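Local coordinates for protein 2-hydroxyhepta-2,4-diene-1, 7-dioateisomerase (Mycobacterium abscessus, PDB 3R6O) that is a probable magnesium-binding isomerase of the fumarylacetoacetate hydrolase family, presumably acting on 2-hydroxyhepta-2,4-diene-1,7-dioate, at residues Gln176-Tyr184 with Ser231-Asp239. Sequence-based numbering, arbitrary orientation.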
# COMPACT_ATOMS: atom_id res chain seq x y z
N GLN A 176 24.16 5.55 1.32
CA GLN A 176 23.52 5.69 0.02
C GLN A 176 22.05 6.09 0.08
O GLN A 176 21.48 6.39 -0.94
CB GLN A 176 23.59 4.37 -0.76
CG GLN A 176 24.96 3.65 -0.84
CD GLN A 176 25.97 4.35 -1.69
OE1 GLN A 176 26.12 5.55 -1.60
NE2 GLN A 176 26.68 3.61 -2.55
N ALA A 177 21.45 6.12 1.27
CA ALA A 177 20.04 6.52 1.42
C ALA A 177 19.70 7.83 0.68
O ALA A 177 18.66 7.93 0.04
CB ALA A 177 19.70 6.66 2.87
N ILE A 178 20.56 8.84 0.79
CA ILE A 178 20.33 10.17 0.20
C ILE A 178 20.15 10.11 -1.33
O ILE A 178 19.34 10.87 -1.90
CB ILE A 178 21.47 11.20 0.60
CG1 ILE A 178 21.17 12.61 0.08
CG2 ILE A 178 22.86 10.74 0.07
CD1 ILE A 178 19.85 13.19 0.54
N LYS A 179 20.88 9.19 -1.98
CA LYS A 179 20.79 8.96 -3.43
C LYS A 179 19.43 8.43 -3.89
O LYS A 179 19.13 8.53 -5.10
CB LYS A 179 21.89 7.99 -3.89
N HIS A 180 18.63 7.89 -2.97
CA HIS A 180 17.29 7.36 -3.24
C HIS A 180 16.15 8.29 -2.84
O HIS A 180 14.97 7.91 -3.00
CB HIS A 180 17.10 6.00 -2.54
CG HIS A 180 18.00 4.94 -3.06
ND1 HIS A 180 17.61 4.03 -4.02
CD2 HIS A 180 19.29 4.65 -2.76
CE1 HIS A 180 18.63 3.23 -4.28
NE2 HIS A 180 19.65 3.58 -3.53
N VAL A 181 16.45 9.47 -2.28
CA VAL A 181 15.40 10.38 -1.87
C VAL A 181 15.32 11.56 -2.85
O VAL A 181 16.27 12.30 -3.04
CB VAL A 181 15.58 10.85 -0.38
CG1 VAL A 181 14.66 11.99 -0.07
CG2 VAL A 181 15.33 9.65 0.59
N ALA A 182 14.15 11.70 -3.48
CA ALA A 182 13.91 12.80 -4.38
C ALA A 182 13.69 14.08 -3.58
O ALA A 182 14.00 15.14 -4.05
CB ALA A 182 12.70 12.52 -5.27
N GLY A 183 13.08 13.99 -2.39
CA GLY A 183 12.90 15.18 -1.58
C GLY A 183 12.01 14.96 -0.37
O GLY A 183 11.87 13.83 0.10
N TYR A 184 11.41 16.04 0.12
CA TYR A 184 10.73 16.03 1.40
C TYR A 184 9.39 16.75 1.31
O TYR A 184 9.22 17.70 0.54
CB TYR A 184 11.55 16.76 2.46
CG TYR A 184 13.01 16.44 2.63
CD1 TYR A 184 13.44 15.61 3.65
CD2 TYR A 184 13.96 17.05 1.84
CE1 TYR A 184 14.79 15.35 3.85
CE2 TYR A 184 15.31 16.82 2.03
CZ TYR A 184 15.73 15.97 3.04
OH TYR A 184 17.08 15.76 3.22
N SER A 231 21.27 19.37 -4.83
CA SER A 231 22.70 19.06 -4.75
C SER A 231 23.18 18.58 -3.37
O SER A 231 24.40 18.39 -3.17
CB SER A 231 23.52 20.29 -5.16
OG SER A 231 23.87 20.24 -6.54
N ASP A 232 22.26 18.34 -2.43
CA ASP A 232 22.63 17.98 -1.06
C ASP A 232 23.38 16.64 -1.02
O ASP A 232 23.00 15.69 -1.69
CB ASP A 232 21.39 17.84 -0.15
CG ASP A 232 20.58 19.12 0.01
OD1 ASP A 232 20.93 20.19 -0.53
OD2 ASP A 232 19.54 19.04 0.70
N THR A 233 24.43 16.54 -0.23
CA THR A 233 25.13 15.25 -0.05
C THR A 233 24.71 14.52 1.22
O THR A 233 25.08 13.34 1.43
CB THR A 233 26.66 15.43 -0.06
OG1 THR A 233 27.05 16.37 0.96
CG2 THR A 233 27.10 15.93 -1.42
N THR A 234 23.93 15.21 2.06
CA THR A 234 23.38 14.62 3.26
C THR A 234 21.93 15.04 3.39
O THR A 234 21.42 15.85 2.60
CB THR A 234 24.13 15.08 4.50
OG1 THR A 234 24.10 16.51 4.54
CG2 THR A 234 25.57 14.58 4.51
N PHE A 235 21.25 14.50 4.38
CA PHE A 235 19.87 14.92 4.66
C PHE A 235 19.86 16.25 5.38
O PHE A 235 20.85 16.63 6.03
CB PHE A 235 19.13 13.85 5.47
CG PHE A 235 18.79 12.64 4.65
CD1 PHE A 235 17.62 12.60 3.89
CD2 PHE A 235 19.67 11.58 4.56
CE1 PHE A 235 17.37 11.53 3.08
CE2 PHE A 235 19.41 10.51 3.78
CZ PHE A 235 18.24 10.47 3.05
N GLU A 236 18.77 16.98 5.21
CA GLU A 236 18.60 18.27 5.84
C GLU A 236 17.88 18.09 7.17
O GLU A 236 17.41 17.00 7.52
CB GLU A 236 17.81 19.23 4.94
CG GLU A 236 18.49 19.52 3.59
CD GLU A 236 18.12 20.86 3.01
OE1 GLU A 236 17.57 21.72 3.73
OE2 GLU A 236 18.43 21.09 1.82
N THR A 237 17.88 19.17 7.92
CA THR A 237 17.21 19.26 9.21
C THR A 237 15.99 20.16 9.06
O THR A 237 16.03 21.16 8.31
CB THR A 237 18.23 19.77 10.21
OG1 THR A 237 19.23 18.74 10.38
CG2 THR A 237 17.62 20.14 11.55
N PHE A 238 14.89 19.78 9.74
CA PHE A 238 13.67 20.58 9.74
C PHE A 238 13.14 20.81 11.13
O PHE A 238 13.30 19.96 12.02
CB PHE A 238 12.59 19.90 8.92
CG PHE A 238 13.03 19.56 7.56
CD1 PHE A 238 12.82 20.43 6.50
CD2 PHE A 238 13.73 18.40 7.34
CE1 PHE A 238 13.29 20.12 5.26
CE2 PHE A 238 14.18 18.08 6.10
CZ PHE A 238 13.96 18.94 5.06
N ASP A 239 12.54 21.98 11.33
CA ASP A 239 11.81 22.28 12.56
C ASP A 239 10.38 22.49 12.18
O ASP A 239 10.10 23.18 11.22
CB ASP A 239 12.36 23.53 13.23
CG ASP A 239 13.79 23.35 13.71
OD1 ASP A 239 14.09 22.33 14.40
OD2 ASP A 239 14.63 24.21 13.37
O HOH W 1 18.77 16.56 1.44
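With CG set anti to the carbonyl carbon in both Y184 (chi1 -49°) and F235, the tyrosine reaches its hydroxyl to the backbone of 231-239 while the phenylalanine is laid against the 3-10 turn of 176-184. I178 covers one face of the F235 ring: with CG1 anti to the backbone N, CD1 comes in over the ring centre in a CH-pi contact, 3.9 Å from the centroid. At the edge of the same ring V181 CG2 comes within 3.7 Å of F235 CE1 and A177 C approaches CZ, while I178 CA lies above the plane near CZ, on the CD1 side. Helix 261-269 adds A262 against F235 and V265 against A177 and V181. The tyrosine stands just past a classic beta bulge, A182 and G183 facing V164, in strand 181-192 of the large mixed sheet; the loop packed against it leads from strand 226-228 to strand 239-244 of a second sheet. Y184 OH accepts a nearly straight hydrogen bond from E236 N (2.9 Å, 163°) and donates to a water at 2.6 Å, which in turn donates to D232 OD2 and T234 O. Both hydroxyl roles are thus used, probably fixing its rotation. Farther along, F238 turns its edge onto a face of Y184, centroids 4.7 Å apart and planes at 58°, while K310 makes a cation-pi contact with F238 and a salt bridge to E236.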